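Local atomic coordinates of OLD nuclease (Thermus scotoductus, PDB entry 6P74), a protein that degrades linear and supercoiled double-stranded DNA in the 5' to 3' direction as a metal-dependent exonuclease and also has a DNA-stimulated ATPase activity. Residues A[282-285]-A[286-289]; A[291-294]-A[295-299]. All coordinates share one frame; numbering follows the deposited sequence.

Contact 1: residues A[282-285]-A[286-289]; sequences LHPQ and AQRY. With SO4 (sulfate ion), chain J.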
ATOM      1  N   LEU A 282      15.685  -9.623  12.593  1.00 68.01           N
ATOM      2  CA  LEU A 282      16.191 -10.634  13.517  1.00 66.70           C
ATOM      3  C   LEU A 282      17.616 -11.002  13.146  1.00 67.98           C
ATOM      4  O   LEU A 282      17.937 -11.141  11.962  1.00 71.80           O
ATOM      5  CB  LEU A 282      15.343 -11.908  13.505  1.00 62.32           C
ATOM      6  CG  LEU A 282      13.963 -11.724  14.085  1.00 65.59           C
ATOM      7  CD1 LEU A 282      13.123 -12.970  13.816  1.00 68.60           C
ATOM      8  CD2 LEU A 282      14.074 -11.390  15.590  1.00 60.38           C
ATOM      9  N   HIS A 283      18.459 -11.170  14.159  1.00 67.16           N
ATOM     10  CA  HIS A 283      19.752 -11.782  13.928  1.00 63.74           C
ATOM     11  C   HIS A 283      19.545 -13.145  13.273  1.00 67.37           C
ATOM     12  O   HIS A 283      18.547 -13.817  13.545  1.00 71.78           O
ATOM     13  CB  HIS A 283      20.503 -11.936  15.252  1.00 64.96           C
ATOM     14  CG  HIS A 283      21.936 -12.337  15.097  1.00 67.18           C
ATOM     15  ND1 HIS A 283      22.321 -13.635  14.832  1.00 71.67           N
ATOM     16  CD2 HIS A 283      23.079 -11.614  15.173  1.00 68.88           C
ATOM     17  CE1 HIS A 283      23.640 -13.693  14.736  1.00 71.86           C
ATOM     18  NE2 HIS A 283      24.125 -12.482  14.947  1.00 68.53           N
ATOM     19  N   PRO A 284      20.468 -13.574  12.400  1.00 66.22           N
ATOM     20  CA  PRO A 284      20.363 -14.930  11.830  1.00 69.98           C
ATOM     21  C   PRO A 284      20.134 -16.032  12.866  1.00 76.39           C
ATOM     22  O   PRO A 284      19.385 -16.981  12.602  1.00 80.60           O
ATOM     23  CB  PRO A 284      21.710 -15.103  11.108  1.00 68.04           C
ATOM     24  CG  PRO A 284      22.112 -13.711  10.734  1.00 71.20           C
ATOM     25  CD  PRO A 284      21.583 -12.799  11.817  1.00 66.25           C
ATOM     26  N   GLN A 285      20.801 -15.951  14.020  1.00 75.79           N
ATOM     27  CA  GLN A 285      20.594 -16.929  15.086  1.00 82.88           C
ATOM     28  C   GLN A 285      19.165 -16.871  15.609  1.00 72.64           C
ATOM     29  O   GLN A 285      18.572 -17.902  15.941  1.00 71.39           O
ATOM     30  CB  GLN A 285      21.584 -16.676  16.224  1.00 88.32           C
ATOM     31  CG  GLN A 285      21.928 -17.904  17.044  1.00101.29           C
ATOM     32  CD  GLN A 285      22.696 -18.951  16.244  1.00102.28           C
ATOM     33  OE1 GLN A 285      22.908 -18.799  15.041  1.00 98.41           O
ATOM     34  NE2 GLN A 285      23.115 -20.019  16.916  1.00102.85           N
ATOM     35  N   ALA A 286      18.599 -15.667  15.694  1.00 67.31           N
ATOM     36  CA  ALA A 286      17.207 -15.531  16.103  1.00 68.33           C
ATOM     37  C   ALA A 286      16.269 -16.007  15.015  1.00 67.85           C
ATOM     38  O   ALA A 286      15.176 -16.501  15.316  1.00 71.91           O
ATOM     39  CB  ALA A 286      16.888 -14.078  16.469  1.00 63.54           C
ATOM     40  N   GLN A 287      16.663 -15.843  13.753  1.00 64.96           N
ATOM     41  CA  GLN A 287      15.862 -16.373  12.665  1.00 66.85           C
ATOM     42  C   GLN A 287      15.817 -17.882  12.735  1.00 68.73           C
ATOM     43  O   GLN A 287      14.773 -18.497  12.488  1.00 68.90           O
ATOM     44  CB  GLN A 287      16.426 -15.915  11.325  1.00 64.62           C
ATOM     45  CG  GLN A 287      16.412 -14.403  11.106  1.00 60.38           C
ATOM     46  CD  GLN A 287      17.114 -14.055   9.801  1.00 66.79           C
ATOM     47  OE1 GLN A 287      17.014 -14.794   8.822  1.00 63.39           O
ATOM     48  NE2 GLN A 287      17.851 -12.953   9.794  1.00 67.50           N
ATOM     49  N   ARG A 288      16.933 -18.492  13.116  1.00 66.54           N
ATOM     50  CA  ARG A 288      16.943 -19.935  13.280  1.00 70.77           C
ATOM     51  C   ARG A 288      16.041 -20.350  14.423  1.00 68.79           C
ATOM     52  O   ARG A 288      15.299 -21.330  14.314  1.00 73.59           O
ATOM     53  CB  ARG A 288      18.372 -20.430  13.495  1.00 73.34           C
ATOM     54  CG  ARG A 288      19.087 -20.703  12.188  1.00 74.46           C
ATOM     55  CD  ARG A 288      20.536 -21.232  12.362  1.00 88.67           C
ATOM     56  NE  ARG A 288      21.524 -20.175  12.132  1.00 95.68           N
ATOM     57  CZ  ARG A 288      22.042 -19.862  10.943  1.00101.00           C
ATOM     58  NH1 ARG A 288      21.702 -20.539   9.840  1.00 95.00           N
ATOM     59  NH2 ARG A 288      22.918 -18.869  10.864  1.00105.72           N
ATOM     60  N   TYR A 289      16.078 -19.608  15.523  1.00 69.10           N
ATOM     61  CA  TYR A 289      15.209 -19.926  16.649  1.00 66.01           C
ATOM     62  C   TYR A 289      13.732 -19.777  16.258  1.00 65.04           C
ATOM     63  O   TYR A 289      12.918 -20.665  16.513  1.00 68.04           O
ATOM     64  CB  TYR A 289      15.597 -19.033  17.837  1.00 69.56           C
ATOM     65  CG  TYR A 289      14.781 -19.262  19.072  1.00 70.49           C
ATOM     66  CD1 TYR A 289      13.535 -18.695  19.195  1.00 73.67           C
ATOM     67  CD2 TYR A 289      15.258 -20.042  20.115  1.00 79.91           C
ATOM     68  CE1 TYR A 289      12.769 -18.898  20.309  1.00 77.27           C
ATOM     69  CE2 TYR A 289      14.496 -20.252  21.249  1.00 80.56           C
ATOM     70  CZ  TYR A 289      13.241 -19.674  21.329  1.00 77.31           C
ATOM     71  OH  TYR A 289      12.435 -19.856  22.429  1.00 78.46           O
TER
HETATM   72  S   SO4 J 609      25.678 -16.709  12.641  1.00196.26           S
HETATM   73  O1  SO4 J 609      24.420 -17.442  12.754  1.00198.28           O
HETATM   74  O2  SO4 J 609      26.801 -17.631  12.799  1.00196.68           O
HETATM   75  O3  SO4 J 609      25.744 -15.696  13.686  1.00197.57           O
HETATM   76  O4  SO4 J 609      25.742 -16.056  11.338  1.00196.45           O

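Contact 2: residues A[291-294]-A[295-299]; sequences YRLL and CEMAD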
ATOM      1  N   TYR A 291      12.305 -19.848  13.176  1.00 69.15           N
ATOM      2  CA  TYR A 291      11.918 -20.881  12.219  1.00 70.45           C
ATOM      3  C   TYR A 291      11.671 -22.219  12.910  1.00 70.34           C
ATOM      4  O   TYR A 291      10.666 -22.887  12.650  1.00 70.36           O
ATOM      5  CB  TYR A 291      12.989 -21.027  11.137  1.00 70.89           C
ATOM      6  CG  TYR A 291      12.676 -22.075  10.078  1.00 69.58           C
ATOM      7  CD1 TYR A 291      11.553 -21.968   9.273  1.00 64.69           C
ATOM      8  CD2 TYR A 291      13.516 -23.166   9.880  1.00 71.74           C
ATOM      9  CE1 TYR A 291      11.261 -22.929   8.300  1.00 65.97           C
ATOM     10  CE2 TYR A 291      13.236 -24.123   8.907  1.00 75.05           C
ATOM     11  CZ  TYR A 291      12.110 -23.994   8.121  1.00 71.65           C
ATOM     12  OH  TYR A 291      11.837 -24.941   7.157  1.00 77.64           O
ATOM     13  N   ARG A 292      12.590 -22.640  13.779  1.00 69.76           N
ATOM     14  CA  ARG A 292      12.389 -23.891  14.507  1.00 67.96           C
ATOM     15  C   ARG A 292      11.094 -23.857  15.308  1.00 71.21           C
ATOM     16  O   ARG A 292      10.379 -24.863  15.406  1.00 72.46           O
ATOM     17  CB  ARG A 292      13.570 -24.151  15.431  1.00 72.03           C
ATOM     18  CG  ARG A 292      13.628 -25.582  15.933  1.00 84.13           C
ATOM     19  CD  ARG A 292      13.919 -25.644  17.418  1.00 93.61           C
ATOM     20  NE  ARG A 292      12.859 -25.007  18.195  1.00100.35           N
ATOM     21  CZ  ARG A 292      11.804 -25.650  18.691  1.00102.30           C
ATOM     22  NH1 ARG A 292      11.667 -26.962  18.488  1.00104.04           N
ATOM     23  NH2 ARG A 292      10.883 -24.979  19.388  1.00 92.15           N
ATOM     24  N   LEU A 293      10.778 -22.699  15.884  1.00 71.33           N
ATOM     25  CA  LEU A 293       9.560 -22.547  16.661  1.00 74.75           C
ATOM     26  C   LEU A 293       8.327 -22.649  15.774  1.00 71.13           C
ATOM     27  O   LEU A 293       7.353 -23.324  16.131  1.00 71.48           O
ATOM     28  CB  LEU A 293       9.608 -21.210  17.395  1.00 79.26           C
ATOM     29  CG  LEU A 293       8.559 -20.782  18.393  1.00 84.81           C
ATOM     30  CD1 LEU A 293       9.064 -19.514  19.018  1.00 91.67           C
ATOM     31  CD2 LEU A 293       7.280 -20.514  17.674  1.00 87.70           C
ATOM     32  N   LEU A 294       8.352 -21.987  14.616  1.00 68.15           N
ATOM     33  CA  LEU A 294       7.217 -22.053  13.712  1.00 69.91           C
ATOM     34  C   LEU A 294       7.021 -23.470  13.191  1.00 73.44           C
ATOM     35  O   LEU A 294       5.882 -23.948  13.097  1.00 74.79           O
ATOM     36  CB  LEU A 294       7.406 -21.056  12.568  1.00 68.11           C
ATOM     37  CG  LEU A 294       7.322 -19.601  13.041  1.00 69.92           C
ATOM     38  CD1 LEU A 294       7.796 -18.637  11.971  1.00 61.43           C
ATOM     39  CD2 LEU A 294       5.902 -19.242  13.489  1.00 68.67           C
ATOM     40  N   CYS A 295       8.121 -24.177  12.905  1.00 67.10           N
ATOM     41  CA  CYS A 295       8.005 -25.545  12.413  1.00 68.13           C
ATOM     42  C   CYS A 295       7.447 -26.484  13.474  1.00 71.99           C
ATOM     43  O   CYS A 295       6.673 -27.393  13.154  1.00 77.02           O
ATOM     44  CB  CYS A 295       9.358 -26.062  11.932  1.00 75.50           C
ATOM     45  SG  CYS A 295       9.964 -25.316  10.422  1.00 75.82           S
ATOM     46  N   GLU A 296       7.851 -26.324  14.739  1.00 75.18           N
ATOM     47  CA  GLU A 296       7.281 -27.199  15.757  1.00 78.62           C
ATOM     48  C   GLU A 296       5.772 -26.984  15.870  1.00 80.49           C
ATOM     49  O   GLU A 296       5.004 -27.950  15.956  1.00 82.95           O
ATOM     50  CB  GLU A 296       7.969 -26.994  17.107  1.00 84.44           C
ATOM     51  CG  GLU A 296       7.551 -28.062  18.136  1.00 96.39           C
ATOM     52  CD  GLU A 296       8.004 -27.774  19.569  1.00104.71           C
ATOM     53  OE1 GLU A 296       8.934 -26.965  19.760  1.00104.34           O
ATOM     54  OE2 GLU A 296       7.425 -28.365  20.512  1.00111.06           O
ATOM     55  N   MET A 297       5.319 -25.729  15.816  1.00 77.84           N
ATOM     56  CA  MET A 297       3.891 -25.461  15.969  1.00 79.10           C
ATOM     57  C   MET A 297       3.097 -25.956  14.767  1.00 76.93           C
ATOM     58  O   MET A 297       1.975 -26.460  14.919  1.00 74.32           O
ATOM     59  CB  MET A 297       3.659 -23.973  16.181  1.00 82.73           C
ATOM     60  CG  MET A 297       4.506 -23.390  17.281  1.00 90.43           C
ATOM     61  SD  MET A 297       3.698 -22.014  18.101  1.00 94.21           S
ATOM     62  CE  MET A 297       3.547 -20.827  16.783  1.00 86.27           C
ATOM     63  N   ALA A 298       3.653 -25.808  13.564  1.00 74.76           N
ATOM     64  CA  ALA A 298       2.982 -26.330  12.382  1.00 77.06           C
ATOM     65  C   ALA A 298       2.925 -27.855  12.405  1.00 78.58           C
ATOM     66  O   ALA A 298       1.882 -28.446  12.104  1.00 82.70           O
ATOM     67  CB  ALA A 298       3.684 -25.839  11.120  1.00 73.81           C
ATOM     68  N   ASP A 299       4.033 -28.507  12.762  1.00 74.89           N
ATOM     69  CA  ASP A 299       4.076 -29.968  12.736  1.00 84.02           C
ATOM     70  C   ASP A 299       3.183 -30.575  13.814  1.00 94.90           C
ATOM     71  O   ASP A 299       2.500 -31.578  13.577  1.00 99.63           O
ATOM     72  CB  ASP A 299       5.519 -30.445  12.908  1.00 87.34           C
ATOM     73  CG  ASP A 299       6.399 -30.126  11.705  1.00 88.33           C
ATOM     74  OD1 ASP A 299       5.856 -29.711  10.653  1.00 89.94           O
ATOM     75  OD2 ASP A 299       7.636 -30.285  11.815  1.00 88.19           O
TER

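Contact 1: residues A[282-285]-A[286-289]
Q287 reaches back from the first turn of helix 284-299 and closes the chain just ahead of it with a side-chain hydrogen bond: its NE2 donates to O of L282 over 2.8 Å, almost straight at 172°. The acceptor lies in the plane of the Q287 amide, whereas the nitrogen sits above the carbonyl plane of L282. With CG beside its own backbone N (chi1 -62°) and the chain extended beyond, the side chain of Q287 runs back along the turn. OE1 of the same amide is bound by OG of S311, so both ends of the group are engaged.

The start of the helix is capped by H283. At the N-cap position, its ring uses ND1, in the ring plane, to accept from N of Q285 at 2.9 Å. Backbone bonds of the i to i+4 kind begin here, from N of Q287 to O of H283 and from N of R288 to O of P284.

A sulfate, probably from the crystallisation liquor, is held on the exposed side. NH2 of R288 donates to sulfate O1 at 2.8 Å, in the guanidinium plane, while CE1 of H283 comes within 3.1 Å of sulfate O3 at the ring edge. The amide of Q285 is turned 68° from the guanidinium, and its OE1 lies 3.5 Å from NE of R288.

Apolar packing is slight: CB of L282 meets CB of A286 at 4.0 Å and CG of Q287 at 3.6 Å. L282 and Y289 lean on helix 246-266, while M203 of the second subunit packs on A286 and Y289, and its F206 on H283 and Q285. The capped turn thus opens the helix of the beta-alpha-beta unit that links strand 272-276 to strand 304-308.

Contact 2: residues A[291-294]-A[295-299]
The Y291 ring carries the sulfur of C295 over one face, SG standing 3.6 Å from the ring centroid and 20° off the ring normal, displaced toward the CE1 and CZ rim. This is a Cys sulfur-aromatic contact between residues one helical turn apart. C295 holds its sulfur beside its own backbone N (chi1 -70°), which turns SG back toward Y291. The second flat group, the guanidinium of R292, meets OE1 of E296 at its edge and in its plane, while the carboxylate is turned 65° from it.

This salt bridge is end-on and converges on one oxygen: NH2 of R292 lies 2.8 Å from OE1 of E296, and NH1 reaches the same OE1 at 3.0 Å. NH2 approaches nearly along the C-O axis, NH1 from above the carboxylate plane. The arginine bends at chi2 and chi3 to bring its head alongside the extended glutamate.

L293 and M297 lie side by side, CD2 of L293 3.9 Å from CE of M297, and both pack on helix 246-266, whereas L294 and Y291 pack on strand 304-308.

Backbone bonds from N of C295 through N of A298 to the residues four earlier keep these partners in step. Chemically the helix is divided: the C295 sulfur, L293, L294 and M297 are buried, the Y291 ring lies partly at the surface, and R292 and E296 pair on the more exposed side. R264 also lies near E296, in a long, weak ion pair, so the carboxylate is probably shared between two positive charges, R292 holding it by the direct bonds.

Overall arrangement
Contacts 1 and 2 follow one another along helix 284-299, their centres 14 Å apart: residues 282-289 form its N-terminal entry, and residues 291-299 continue to its C-terminal end. Neither touches the other directly, so the helix backbone itself connects them. Both belong to the beta-alpha-beta unit running from strand 272-276 to strand 304-308, neighbouring parallel strands of the mixed sheet in the ATPase domain, and both pack against helix 246-266. Their surroundings differ, since the second subunit reaches contact 1 but not contact 2. The helix therefore joins the homodimer interface at one end to the interior of the ATPase domain at the other, away from the annotated ATP and metal sites.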